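Local coordinates for protein sulfotransferase (Mus musculus, PDB 5X2B) that probably transfers a sulfonate group from the donor PAPS to an acceptor substrate, and holds the spent donor product adenosine-3'-5'-diphosphate in its cofactor pocket, at residues 48-53 with 233-238; 112-117 with 257-262. All blocks are in the same frame, centred on the assembly; numbering follows the deposited sequence.

Contact 1. Residues 48-53 with 233-238; sequences LAEVIE and SDRNLV. With A3P (adenosine-3'-5'-diphosphate), chain M.
The guanidinium of R235 meets the carboxylate of E50 at its edge: E50 CD lies in the guanidinium plane, and neither face of R235 is used by the helical segment 48-53. The two flat groups are not coplanar; their planes stand 51° apart, so this is a twisted two-pronged salt bridge. R235 NH1 points to E50 OE2 at 3.4 Å, nearly straight at 167°, while R235 NH2 reaches E50 OE1, also at 3.4 Å, with a more bent N-H...O angle of 153°. Both bonds are weak by length. The backbones stay distant, the CA atoms of E50 and R235 being 11.9 Å apart, and two long side chains span the gap. E50 sends CG anti to its backbone N before bending at chi2, and R235 bends at chi3 to present its terminal nitrogens. R235 also packs on H226 and I228 of its own long loop. Helix 45-53 follows strand 35-38 and the loop whose K42 and S43 bond to A3P, the phosphate-binding loop of the sulfotransferase fold. V238, just after the 3-10 segment 235-237, belongs to the nucleotide pocket: V238 O comes within 3.3 Å of A3P C2'. With 77 Å² buried, the bridge is probably a modest electrostatic tie between helix 45-53 and the loop that carries V238, with E53, whose OE2 lies 5.3 Å from R235 NH1, adding to the negative field around the arginine.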
loop_
_atom_site.group_PDB
_atom_site.type_symbol
_atom_site.label_atom_id
_atom_site.label_comp_id
_atom_site.label_asym_id
_atom_site.label_seq_id
_atom_site.Cartn_x
_atom_site.Cartn_y
_atom_site.Cartn_z
ATOM N N LEU A 48 -0.702 -7.267 -2.934
ATOM C CA LEU A 48 -1.640 -7.678 -1.917
ATOM C C LEU A 48 -3.047 -7.799 -2.461
ATOM O O LEU A 48 -3.726 -8.789 -2.320
ATOM C CB LEU A 48 -1.664 -6.628 -0.838
ATOM C CG LEU A 48 -2.666 -6.854 0.274
ATOM C CD1 LEU A 48 -2.564 -8.292 0.660
ATOM C CD2 LEU A 48 -2.351 -5.946 1.472
ATOM N N ALA A 49 -3.520 -6.759 -3.074
ATOM C CA ALA A 49 -4.891 -6.813 -3.473
ATOM C C ALA A 49 -5.086 -7.879 -4.516
ATOM O O ALA A 49 -6.155 -8.439 -4.631
ATOM C CB ALA A 49 -5.307 -5.534 -4.003
ATOM N N GLU A 50 -4.087 -8.156 -5.310
ATOM C CA GLU A 50 -4.321 -9.090 -6.380
ATOM C C GLU A 50 -4.445 -10.428 -5.724
ATOM O O GLU A 50 -5.183 -11.316 -6.158
ATOM C CB GLU A 50 -3.153 -9.109 -7.342
ATOM C CG GLU A 50 -3.409 -9.877 -8.625
ATOM C CD GLU A 50 -4.250 -9.109 -9.644
ATOM O OE1 GLU A 50 -4.167 -9.444 -10.853
ATOM O OE2 GLU A 50 -4.999 -8.187 -9.247
ATOM N N VAL A 51 -3.683 -10.560 -4.663
ATOM C CA VAL A 51 -3.614 -11.790 -3.919
ATOM C C VAL A 51 -4.960 -12.087 -3.253
ATOM O O VAL A 51 -5.438 -13.244 -3.167
ATOM C CB VAL A 51 -2.559 -11.639 -2.822
ATOM C CG1 VAL A 51 -2.617 -12.821 -1.883
ATOM C CG2 VAL A 51 -1.197 -11.486 -3.432
ATOM N N ILE A 52 -5.555 -11.041 -2.722
ATOM C CA ILE A 52 -6.843 -11.216 -2.127
ATOM C C ILE A 52 -7.809 -11.779 -3.175
ATOM O O ILE A 52 -8.288 -12.889 -3.020
ATOM C CB ILE A 52 -7.346 -9.894 -1.584
ATOM C CG1 ILE A 52 -6.354 -9.368 -0.556
ATOM C CG2 ILE A 52 -8.686 -10.086 -0.984
ATOM C CD1 ILE A 52 -6.071 -10.338 0.520
ATOM N N GLU A 53 -8.059 -11.050 -4.266
ATOM C CA GLU A 53 -9.021 -11.479 -5.306
ATOM C C GLU A 53 -8.831 -12.936 -5.735
ATOM O O GLU A 53 -9.783 -13.599 -6.132
ATOM C CB GLU A 53 -8.853 -10.610 -6.533
ATOM C CG GLU A 53 -9.036 -9.138 -6.256
ATOM C CD GLU A 53 -9.599 -8.337 -7.456
ATOM O OE1 GLU A 53 -10.829 -8.402 -7.669
ATOM O OE2 GLU A 53 -8.837 -7.629 -8.172
ATOM N N SER A 233 -4.032 4.961 -12.754
ATOM C CA SER A 233 -5.035 4.770 -13.785
ATOM C C SER A 233 -4.538 3.795 -14.854
ATOM O O SER A 233 -5.329 3.193 -15.565
ATOM C CB SER A 233 -5.330 6.121 -14.434
ATOM O OG SER A 233 -5.371 7.163 -13.462
ATOM N N ASP A 234 -3.227 3.666 -15.002
ATOM C CA ASP A 234 -2.682 2.689 -15.936
ATOM C C ASP A 234 -1.973 1.631 -15.167
ATOM O O ASP A 234 -0.848 1.816 -14.722
ATOM C CB ASP A 234 -1.677 3.296 -16.907
ATOM C CG ASP A 234 -1.039 2.258 -17.777
ATOM O OD1 ASP A 234 -0.897 1.098 -17.314
ATOM O OD2 ASP A 234 -0.684 2.593 -18.921
ATOM N N ARG A 235 -2.613 0.493 -15.030
ATOM C CA ARG A 235 -1.960 -0.558 -14.307
ATOM C C ARG A 235 -0.634 -0.861 -15.016
ATOM O O ARG A 235 0.370 -1.125 -14.350
ATOM C CB ARG A 235 -2.853 -1.802 -14.150
ATOM C CG ARG A 235 -3.799 -1.745 -12.925
ATOM C CD ARG A 235 -4.591 -3.058 -12.704
ATOM N NE ARG A 235 -3.759 -4.274 -12.679
ATOM C CZ ARG A 235 -3.966 -5.329 -11.880
ATOM N NH1 ARG A 235 -4.967 -5.331 -11.004
ATOM N NH2 ARG A 235 -3.169 -6.391 -11.946
ATOM N N ASN A 236 -0.585 -0.788 -16.345
ATOM C CA ASN A 236 0.675 -1.139 -17.008
ATOM C C ASN A 236 1.856 -0.399 -16.390
ATOM O O ASN A 236 2.998 -0.808 -16.523
ATOM C CB ASN A 236 0.610 -0.915 -18.515
ATOM C CG ASN A 236 -0.243 -1.934 -19.187
ATOM O OD1 ASN A 236 -1.384 -1.664 -19.557
ATOM N ND2 ASN A 236 0.288 -3.144 -19.307
ATOM N N LEU A 237 1.581 0.673 -15.674
ATOM C CA LEU A 237 2.648 1.391 -15.036
ATOM C C LEU A 237 3.269 0.761 -13.766
ATOM O O LEU A 237 4.381 1.100 -13.423
ATOM C CB LEU A 237 2.156 2.789 -14.750
ATOM C CG LEU A 237 1.781 3.451 -16.062
ATOM C CD1 LEU A 237 1.249 4.825 -15.771
ATOM C CD2 LEU A 237 2.981 3.531 -16.952
ATOM N N VAL A 238 2.624 -0.155 -13.064
ATOM C CA VAL A 238 3.201 -0.531 -11.763
ATOM C C VAL A 238 4.385 -1.551 -11.764
ATOM O O VAL A 238 5.275 -1.472 -10.901
ATOM C CB VAL A 238 2.097 -0.911 -10.730
ATOM C CG1 VAL A 238 0.741 -0.886 -11.377
ATOM C CG2 VAL A 238 2.403 -2.256 -10.038
HETATM P P1 A3P M . 9.265 -1.855 -8.253
HETATM O O1P A3P M . 9.232 -2.766 -9.458
HETATM O O2P A3P M . 9.312 -0.356 -8.649
HETATM O O3P A3P M . 10.561 -2.098 -7.479
HETATM P P2 A3P M . 2.299 -0.784 -5.469
HETATM O O4P A3P M . 2.012 0.286 -6.377
HETATM O O5P A3P M . 2.060 -0.295 -4.067
HETATM O O6P A3P M . 1.377 -1.997 -5.683
HETATM O "O5'" A3P M . 3.891 -1.141 -5.611
HETATM C "C5'" A3P M . 4.645 -1.293 -6.800
HETATM C "C4'" A3P M . 5.795 -2.187 -6.688
HETATM O "O4'" A3P M . 5.296 -3.486 -6.565
HETATM C "C3'" A3P M . 6.690 -2.216 -7.874
HETATM O "O3'" A3P M . 8.030 -2.173 -7.414
HETATM C "C2'" A3P M . 6.387 -3.459 -8.519
HETATM O "O2'" A3P M . 7.558 -3.832 -9.243
HETATM C "C1'" A3P M . 6.030 -4.351 -7.393
HETATM N N9 A3P M . 5.216 -5.591 -7.653
HETATM C C8 A3P M . 3.973 -5.635 -8.185
HETATM N N7 A3P M . 3.550 -6.908 -8.266
HETATM C C5 A3P M . 4.506 -7.697 -7.766
HETATM C C6 A3P M . 4.638 -9.073 -7.589
HETATM N N6 A3P M . 3.607 -9.978 -7.995
HETATM N N1 A3P M . 5.742 -9.566 -7.033
HETATM C C2 A3P M . 6.724 -8.743 -6.655
HETATM N N3 A3P M . 6.633 -7.427 -6.828
HETATM C C4 A3P M . 5.558 -6.865 -7.371
#

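Contact 2. Residues 112-117 with 257-262; sequences NPKDTA and RGFDEL. Unlike the reference sequence in segment 257-262: G258 (reference Val).
K114 leaves its backbone with CG anti to the carbonyl carbon (chi1 -86°), sets that CG over one face of the F259 ring, offset toward its rim, and continues extended to D260; F259 meets it with its own CG anti to the backbone nitrogen, beside the carbonyl carbon. The evidence for a CH-pi contact is K114 CG, 3.6 Å from the F259 ring centroid and 21° off the ring normal. P113 meets the same ring at its edge, its CG 3.7 Å from F259 CZ. Beyond the ring, K114 NZ donates to D260 OD1 at 2.7 Å, on the syn lone pair, in a salt bridge; N256 OD1 accepts from the same ammonium, and W247 adds a cation-pi contact. A methionine in place of K114 would probably leave D260 without its cationic mate and N256 OD1 without this donor. At the start of helix 113-126, N112 is the N-cap, its OD1 accepting from D115 N at 2.9 Å. The short segments' axes approach to 12.3 Å at 122°, a gap that these side chains bridge. F251 packs edge-to-face with F259, and helix 136-145 contributes L144 against F259 and L262, and F143 against A117, while helix 113-126 itself follows strand 105-110 of the parallel sheet.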
loop_
_atom_site.group_PDB
_atom_site.type_symbol
_atom_site.label_atom_id
_atom_site.label_comp_id
_atom_site.label_asym_id
_atom_site.label_seq_id
_atom_site.Cartn_x
_atom_site.Cartn_y
_atom_site.Cartn_z
ATOM N N ASN A 112 11.115 -2.216 2.891
ATOM C CA ASN A 112 12.169 -1.304 3.292
ATOM C C ASN A 112 12.060 -0.060 2.469
ATOM O O ASN A 112 11.700 -0.099 1.294
ATOM C CB ASN A 112 13.542 -1.881 3.073
ATOM C CG ASN A 112 13.963 -1.777 1.657
ATOM O OD1 ASN A 112 14.657 -0.837 1.252
ATOM N ND2 ASN A 112 13.504 -2.739 0.862
ATOM N N PRO A 113 12.345 1.065 3.107
ATOM C CA PRO A 113 12.047 2.413 2.628
ATOM C C PRO A 113 13.011 2.929 1.573
ATOM O O PRO A 113 12.710 3.936 0.937
ATOM C CB PRO A 113 12.167 3.252 3.898
ATOM C CG PRO A 113 13.074 2.535 4.724
ATOM C CD PRO A 113 12.812 1.083 4.502
ATOM N N LYS A 114 14.132 2.256 1.376
ATOM C CA LYS A 114 15.056 2.719 0.367
ATOM C C LYS A 114 14.494 2.230 -0.927
ATOM O O LYS A 114 14.451 2.934 -1.909
ATOM C CB LYS A 114 16.462 2.172 0.575
ATOM C CG LYS A 114 17.290 3.014 1.523
ATOM C CD LYS A 114 18.634 2.369 1.817
ATOM C CE LYS A 114 19.300 3.099 2.967
ATOM N NZ LYS A 114 20.407 2.346 3.590
ATOM N N ASP A 115 14.024 1.012 -0.902
ATOM C CA ASP A 115 13.372 0.461 -2.067
ATOM C C ASP A 115 12.080 1.130 -2.388
ATOM O O ASP A 115 11.698 1.232 -3.551
ATOM C CB ASP A 115 13.084 -0.985 -1.833
ATOM C CG ASP A 115 14.312 -1.765 -1.707
ATOM O OD1 ASP A 115 15.379 -1.168 -1.918
ATOM O OD2 ASP A 115 14.205 -2.958 -1.400
ATOM N N THR A 116 11.383 1.569 -1.361
ATOM C CA THR A 116 10.142 2.266 -1.595
ATOM C C THR A 116 10.443 3.567 -2.294
ATOM O O THR A 116 9.941 3.844 -3.381
ATOM C CB THR A 116 9.461 2.534 -0.300
ATOM O OG1 THR A 116 9.202 1.281 0.352
ATOM C CG2 THR A 116 8.186 3.250 -0.530
ATOM N N ALA A 117 11.298 4.361 -1.683
ATOM C CA ALA A 117 11.681 5.617 -2.290
ATOM C C ALA A 117 11.860 5.431 -3.802
ATOM O O ALA A 117 11.154 6.010 -4.611
ATOM C CB ALA A 117 12.920 6.087 -1.670
ATOM N N ARG A 257 24.391 7.441 4.123
ATOM C CA ARG A 257 24.737 7.866 5.484
ATOM C C ARG A 257 23.595 8.676 6.039
ATOM O O ARG A 257 23.134 8.468 7.159
ATOM C CB ARG A 257 25.986 8.762 5.513
ATOM C CG ARG A 257 27.328 8.196 4.909
ATOM C CD ARG A 257 28.170 7.343 5.890
ATOM N NE ARG A 257 29.353 6.741 5.255
ATOM C CZ ARG A 257 29.987 5.651 5.705
ATOM N NH1 ARG A 257 29.570 5.030 6.807
ATOM N NH2 ARG A 257 31.039 5.165 5.051
ATOM N N GLY A 258 23.167 9.650 5.255
ATOM C CA GLY A 258 22.157 10.558 5.735
ATOM C C GLY A 258 20.928 9.717 6.037
ATOM O O GLY A 258 20.282 9.878 7.067
ATOM N N PHE A 259 20.635 8.792 5.134
ATOM C CA PHE A 259 19.400 8.008 5.180
ATOM C C PHE A 259 19.381 7.150 6.431
ATOM O O PHE A 259 18.424 7.096 7.166
ATOM C CB PHE A 259 19.299 7.103 3.923
ATOM C CG PHE A 259 17.994 6.403 3.807
ATOM C CD1 PHE A 259 17.776 5.216 4.461
ATOM C CD2 PHE A 259 16.958 6.964 3.093
ATOM C CE1 PHE A 259 16.550 4.581 4.384
ATOM C CE2 PHE A 259 15.718 6.341 3.014
ATOM C CZ PHE A 259 15.508 5.150 3.659
ATOM N N ASP A 260 20.484 6.485 6.643
ATOM C CA ASP A 260 20.628 5.589 7.738
ATOM C C ASP A 260 20.548 6.341 9.042
ATOM O O ASP A 260 20.075 5.815 10.025
ATOM C CB ASP A 260 21.941 4.855 7.571
ATOM C CG ASP A 260 21.851 3.798 6.502
ATOM O OD1 ASP A 260 20.742 3.667 5.960
ATOM O OD2 ASP A 260 22.816 3.088 6.201
ATOM N N GLU A 261 20.950 7.593 9.054
ATOM C CA GLU A 261 20.841 8.352 10.280
ATOM C C GLU A 261 19.441 8.824 10.576
ATOM O O GLU A 261 18.999 8.776 11.717
ATOM C CB GLU A 261 21.768 9.532 10.201
ATOM C CG GLU A 261 23.199 9.077 10.182
ATOM C CD GLU A 261 24.167 10.244 10.290
ATOM O OE1 GLU A 261 23.711 11.359 10.640
ATOM O OE2 GLU A 261 25.370 10.048 10.020
ATOM N N LEU A 262 18.733 9.304 9.567
ATOM C CA LEU A 262 17.347 9.663 9.793
ATOM C C LEU A 262 16.571 8.405 10.117
ATOM O O LEU A 262 15.673 8.402 10.958
ATOM C CB LEU A 262 16.720 10.299 8.562
ATOM C CG LEU A 262 15.578 11.294 8.825
ATOM C CD1 LEU A 262 14.928 11.730 7.523
ATOM C CD2 LEU A 262 14.493 10.747 9.729
#

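In the fold
Contact 1 is a surface contact and contact 2 a buried one, and their chemistry follows that difference. In 48-53 with 233-238 a single long salt bridge joins a helix to a loop and buries far less surface; in 112-117 with 257-262 a short salt bridge is combined with ring packing between two helices. No helix or strand is common to both, although helices 45-53 and 113-126 each follow a strand of the same parallel sheet, 35-38 and 105-110. Segment 233-238 of contact 1 also carries a nucleotide-pocket residue, whereas the lysine side chain of contact 2 stays about 11 Å from A3P. Their centres are 25 Å apart, and their segments alternate along the chain.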